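Local structure of sensor protein (Geobacter sulfurreducens, 3H7M) at residues P145-G157 with G169-L181. The protein probably acts as a membrane-bound sensor histidine kinase, of which this piece is the sensor domain, folded like a periplasmic solute-binding protein. Sequence-based numbering, arbitrary orientation.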
loop_
_atom_site.group_PDB
_atom_site.type_symbol
_atom_site.label_atom_id
_atom_site.label_comp_id
_atom_site.label_asym_id
_atom_site.label_seq_id
_atom_site.Cartn_x
_atom_site.Cartn_y
_atom_site.Cartn_z
ATOM N N PRO A 145 -3.524 -0.886 -13.060
ATOM C CA PRO A 145 -2.746 0.242 -12.544
ATOM C C PRO A 145 -3.035 0.523 -11.071
ATOM O O PRO A 145 -2.179 1.018 -10.344
ATOM C CB PRO A 145 -3.184 1.393 -13.437
ATOM C CG PRO A 145 -3.609 0.710 -14.704
ATOM C CD PRO A 145 -4.350 -0.479 -14.205
ATOM N N THR A 146 -4.252 0.214 -10.629
ATOM C CA THR A 146 -4.603 0.445 -9.226
ATOM C C THR A 146 -5.470 -0.674 -8.743
ATOM O O THR A 146 -6.109 -1.360 -9.529
ATOM C CB THR A 146 -5.446 1.718 -9.025
ATOM O OG1 THR A 146 -6.768 1.493 -9.558
ATOM C CG2 THR A 146 -4.782 2.935 -9.712
ATOM N N PRO A 147 -5.518 -0.872 -7.428
ATOM C CA PRO A 147 -6.374 -1.951 -6.936
ATOM C C PRO A 147 -7.859 -1.665 -7.244
ATOM O O PRO A 147 -8.636 -2.586 -7.509
ATOM C CB PRO A 147 -6.073 -1.987 -5.438
ATOM C CG PRO A 147 -5.511 -0.623 -5.136
ATOM C CD PRO A 147 -4.722 -0.265 -6.350
ATOM N N ALA A 148 -8.239 -0.386 -7.222
ATOM C CA ALA A 148 -9.617 0.000 -7.497
ATOM C C ALA A 148 -9.978 -0.421 -8.925
ATOM O O ALA A 148 -11.093 -0.888 -9.174
ATOM C CB ALA A 148 -9.798 1.512 -7.310
ATOM N N ASP A 149 -9.039 -0.272 -9.860
ATOM C CA ASP A 149 -9.314 -0.695 -11.229
ATOM C C ASP A 149 -9.554 -2.190 -11.241
ATOM O O ASP A 149 -10.357 -2.699 -12.017
ATOM C CB ASP A 149 -8.172 -0.346 -12.164
ATOM C CG ASP A 149 -8.277 1.058 -12.671
ATOM O OD1 ASP A 149 -9.426 1.479 -12.931
ATOM O OD2 ASP A 149 -7.239 1.734 -12.821
ATOM N N ALA A 150 -8.871 -2.900 -10.360
ATOM C CA ALA A 150 -9.096 -4.327 -10.297
ATOM C C ALA A 150 -10.541 -4.569 -9.851
ATOM O O ALA A 150 -11.253 -5.373 -10.438
ATOM C CB ALA A 150 -8.143 -4.972 -9.306
ATOM N N LEU A 151 -10.956 -3.875 -8.794
ATOM C CA LEU A 151 -12.292 -4.045 -8.252
ATOM C C LEU A 151 -13.404 -3.578 -9.209
ATOM O O LEU A 151 -14.501 -4.115 -9.203
ATOM C CB LEU A 151 -12.374 -3.344 -6.894
ATOM C CG LEU A 151 -11.439 -3.995 -5.854
ATOM C CD1 LEU A 151 -11.443 -3.210 -4.558
ATOM C CD2 LEU A 151 -11.880 -5.434 -5.572
ATOM N N ARG A 152 -13.111 -2.599 -10.049
ATOM C CA ARG A 152 -14.100 -2.132 -10.994
ATOM C C ARG A 152 -14.372 -3.210 -12.020
ATOM O O ARG A 152 -15.514 -3.447 -12.382
ATOM C CB ARG A 152 -13.611 -0.868 -11.693
ATOM C CG ARG A 152 -13.671 0.337 -10.800
ATOM C CD ARG A 152 -12.867 1.502 -11.312
ATOM N NE ARG A 152 -12.811 2.552 -10.293
ATOM C CZ ARG A 152 -11.772 3.361 -10.091
ATOM N NH1 ARG A 152 -10.688 3.238 -10.832
ATOM N NH2 ARG A 152 -11.823 4.302 -9.158
ATOM N N LEU A 153 -13.313 -3.863 -12.491
ATOM C CA LEU A 153 -13.448 -4.911 -13.498
ATOM C C LEU A 153 -14.257 -6.046 -12.915
ATOM O O LEU A 153 -15.133 -6.601 -13.562
ATOM C CB LEU A 153 -12.085 -5.433 -13.926
ATOM C CG LEU A 153 -12.171 -6.501 -15.021
ATOM C CD1 LEU A 153 -12.560 -5.845 -16.325
ATOM C CD2 LEU A 153 -10.828 -7.202 -15.181
ATOM N N LEU A 154 -13.964 -6.400 -11.680
ATOM C CA LEU A 154 -14.728 -7.453 -11.058
ATOM C C LEU A 154 -16.206 -7.044 -10.987
ATOM O O LEU A 154 -17.108 -7.822 -11.306
ATOM C CB LEU A 154 -14.215 -7.667 -9.655
ATOM C CG LEU A 154 -14.912 -8.742 -8.840
ATOM C CD1 LEU A 154 -14.610 -10.137 -9.443
ATOM C CD2 LEU A 154 -14.405 -8.647 -7.398
ATOM N N ALA A 155 -16.435 -5.808 -10.547
ATOM C CA ALA A 155 -17.768 -5.274 -10.376
ATOM C C ALA A 155 -18.509 -5.283 -11.701
ATOM O O ALA A 155 -19.714 -5.563 -11.755
ATOM C CB ALA A 155 -17.690 -3.873 -9.833
ATOM N N ALA A 156 -17.762 -4.994 -12.759
ATOM C CA ALA A 156 -18.280 -4.944 -14.112
ATOM C C ALA A 156 -18.409 -6.301 -14.789
ATOM O O ALA A 156 -18.648 -6.364 -15.998
ATOM C CB ALA A 156 -17.390 -4.046 -14.958
ATOM N N GLY A 157 -18.243 -7.378 -14.030
ATOM C CA GLY A 157 -18.318 -8.712 -14.609
ATOM C C GLY A 157 -17.234 -8.934 -15.656
ATOM O O GLY A 157 -17.385 -9.771 -16.535
ATOM N N GLY A 169 -9.600 -2.237 -0.140
ATOM C CA GLY A 169 -10.708 -2.857 -0.830
ATOM C C GLY A 169 -12.020 -2.325 -0.319
ATOM O O GLY A 169 -12.835 -1.832 -1.088
ATOM N N MET A 170 -12.220 -2.431 0.985
ATOM C CA MET A 170 -13.430 -1.925 1.594
ATOM C C MET A 170 -13.581 -0.428 1.352
ATOM O O MET A 170 -14.654 0.031 1.001
ATOM C CB MET A 170 -13.416 -2.227 3.082
ATOM C CG MET A 170 -13.251 -3.721 3.378
ATOM S SD MET A 170 -14.286 -4.750 2.269
ATOM C CE MET A 170 -15.883 -4.644 3.058
ATOM N N TYR A 171 -12.513 0.341 1.518
ATOM C CA TYR A 171 -12.636 1.777 1.292
ATOM C C TYR A 171 -13.028 2.066 -0.123
ATOM O O TYR A 171 -13.814 2.965 -0.388
ATOM C CB TYR A 171 -11.339 2.523 1.596
ATOM C CG TYR A 171 -11.177 2.812 3.069
ATOM C CD1 TYR A 171 -10.808 1.809 3.964
ATOM C CD2 TYR A 171 -11.422 4.088 3.578
ATOM C CE1 TYR A 171 -10.684 2.069 5.340
ATOM C CE2 TYR A 171 -11.301 4.358 4.948
ATOM C CZ TYR A 171 -10.930 3.345 5.820
ATOM O OH TYR A 171 -10.811 3.614 7.164
ATOM N N ILE A 172 -12.479 1.293 -1.044
ATOM C CA ILE A 172 -12.778 1.503 -2.437
ATOM C C ILE A 172 -14.212 1.112 -2.776
ATOM O O ILE A 172 -14.870 1.766 -3.573
ATOM C CB ILE A 172 -11.802 0.710 -3.314
ATOM C CG1 ILE A 172 -10.422 1.370 -3.263
ATOM C CG2 ILE A 172 -12.289 0.680 -4.735
ATOM C CD1 ILE A 172 -9.291 0.521 -3.839
ATOM N N ILE A 173 -14.690 0.047 -2.151
ATOM C CA ILE A 173 -16.018 -0.427 -2.427
ATOM C C ILE A 173 -17.009 0.647 -2.053
ATOM O O ILE A 173 -17.989 0.872 -2.766
ATOM C CB ILE A 173 -16.308 -1.727 -1.661
ATOM C CG1 ILE A 173 -15.682 -2.904 -2.404
ATOM C CG2 ILE A 173 -17.799 -1.945 -1.531
ATOM C CD1 ILE A 173 -15.796 -4.205 -1.647
ATOM N N ARG A 174 -16.735 1.322 -0.946
ATOM C CA ARG A 174 -17.607 2.380 -0.474
ATOM C C ARG A 174 -17.514 3.624 -1.348
ATOM O O ARG A 174 -18.516 4.170 -1.787
ATOM C CB ARG A 174 -17.256 2.755 0.957
ATOM C CG ARG A 174 -18.114 3.881 1.470
ATOM C CD ARG A 174 -17.832 4.221 2.910
ATOM N NE ARG A 174 -16.614 5.006 3.038
ATOM C CZ ARG A 174 -16.198 5.522 4.186
ATOM N NH1 ARG A 174 -16.921 5.331 5.285
ATOM N NH2 ARG A 174 -15.054 6.200 4.244
ATOM N N GLU A 175 -16.304 4.057 -1.626
ATOM C CA GLU A 175 -16.124 5.253 -2.412
ATOM C C GLU A 175 -16.610 5.171 -3.846
ATOM O O GLU A 175 -17.236 6.098 -4.373
ATOM C CB GLU A 175 -14.655 5.661 -2.409
ATOM C CG GLU A 175 -14.346 6.746 -3.420
ATOM C CD GLU A 175 -13.135 7.567 -3.044
ATOM O OE1 GLU A 175 -13.217 8.255 -2.009
ATOM O OE2 GLU A 175 -12.112 7.524 -3.768
ATOM N N ASN A 176 -16.297 4.068 -4.494
ATOM C CA ASN A 176 -16.687 3.913 -5.875
ATOM C C ASN A 176 -18.003 3.157 -5.982
ATOM O O ASN A 176 -18.353 2.712 -7.045
ATOM C CB ASN A 176 -15.574 3.195 -6.640
ATOM C CG ASN A 176 -14.346 4.074 -6.830
ATOM O OD1 ASN A 176 -13.214 3.616 -6.711
ATOM N ND2 ASN A 176 -14.571 5.337 -7.135
ATOM N N ARG A 177 -18.699 2.988 -4.860
ATOM C CA ARG A 177 -19.986 2.320 -4.868
ATOM C C ARG A 177 -20.068 0.982 -5.617
ATOM O O ARG A 177 -21.002 0.742 -6.382
ATOM C CB ARG A 177 -21.031 3.286 -5.428
ATOM C CG ARG A 177 -21.289 4.427 -4.489
ATOM C CD ARG A 177 -22.312 5.389 -5.018
ATOM N NE ARG A 177 -22.439 6.515 -4.113
ATOM C CZ ARG A 177 -23.195 7.580 -4.339
ATOM N NH1 ARG A 177 -23.911 7.675 -5.459
ATOM N NH2 ARG A 177 -23.226 8.553 -3.437
ATOM N N LEU A 178 -19.097 0.113 -5.389
ATOM C CA LEU A 178 -19.096 -1.210 -6.014
ATOM C C LEU A 178 -19.841 -2.109 -5.058
ATOM O O LEU A 178 -19.261 -3.019 -4.461
ATOM C CB LEU A 178 -17.677 -1.695 -6.152
ATOM C CG LEU A 178 -16.833 -0.652 -6.863
ATOM C CD1 LEU A 178 -15.433 -1.222 -7.058
ATOM C CD2 LEU A 178 -17.470 -0.306 -8.200
ATOM N N THR A 179 -21.140 -1.872 -4.935
ATOM C CA THR A 179 -21.928 -2.605 -3.957
ATOM C C THR A 179 -22.317 -4.038 -4.251
ATOM O O THR A 179 -23.043 -4.645 -3.465
ATOM C CB THR A 179 -23.173 -1.791 -3.547
ATOM O OG1 THR A 179 -24.051 -1.628 -4.674
ATOM C CG2 THR A 179 -22.744 -0.420 -3.039
ATOM N N ASN A 180 -21.840 -4.589 -5.363
ATOM C CA ASN A 180 -22.107 -5.991 -5.658
ATOM C C ASN A 180 -20.867 -6.805 -5.230
ATOM O O ASN A 180 -20.860 -8.030 -5.352
ATOM C CB ASN A 180 -22.403 -6.200 -7.163
ATOM C CG ASN A 180 -21.337 -5.612 -8.052
ATOM O OD1 ASN A 180 -20.731 -4.604 -7.701
ATOM N ND2 ASN A 180 -21.101 -6.227 -9.218
ATOM N N LEU A 181 -19.826 -6.133 -4.722
ATOM C CA LEU A 181 -18.599 -6.843 -4.295
ATOM C C LEU A 181 -18.573 -7.182 -2.817
ATOM O O LEU A 181 -19.015 -6.402 -1.984
ATOM C CB LEU A 181 -17.328 -6.028 -4.609
ATOM C CG LEU A 181 -17.139 -5.567 -6.057
ATOM C CD1 LEU A 181 -15.847 -4.842 -6.244
ATOM C CD2 LEU A 181 -17.206 -6.781 -6.968
#
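N176 OD1 accepts a hydrogen bond from R152 NH2 at 2.9 Å, a bent one (N-H...O 132°) whose donor stands above the amide's carbonyl plane. On its other flank the same guanidinium makes a salt bridge, NH1 to D149 OD1 at 3.0 Å, with the carboxylate oxygen lying in the guanidinium plane. D149 stands in the first turn of helix 147-155, whose N-cap, T146, accepts a hydrogen bond from D149 N through OG1. The R152 side chain, extended from CG to NE, runs back along its own helix toward the N-terminal end, and A148 CB sits over one guanidinium face. With an alanine at N176, R152 NH2 would probably lose its mate across the contact and the guanidinium would be steered mainly by D149.

At the far end, N180 ND2 donates to A155 O at 3.0 Å, in the carbonyl plane and on a lone pair. With chi1 at 52°, N180 holds CG between its own backbone N and carbonyl carbon, which turns the amide toward the last turn of helix 147-155.

Alongside these polar bonds the contact is largely apolar. I172 presses CD1 onto A148 CB at 3.6 Å, while L151 lays CB against both L178 CD1 and L181 CD1. L181 CD2 meets L154 CD2 at 3.4 Å, and F101 of strand 87-103 touches both L151 and L154.

The axes of helices 147-155 and 169-175 cross at -60°, 10.0 Å apart at closest approach, and the turn leading into strand 181-198 completes the seam within one lobe of the solute-binding fold. The chemistry illustrates a division of labour: leucine, isoleucine and alanine side chains make most of the contact, while directional polar bonds near both ends probably help fix the relative placement of the two segments.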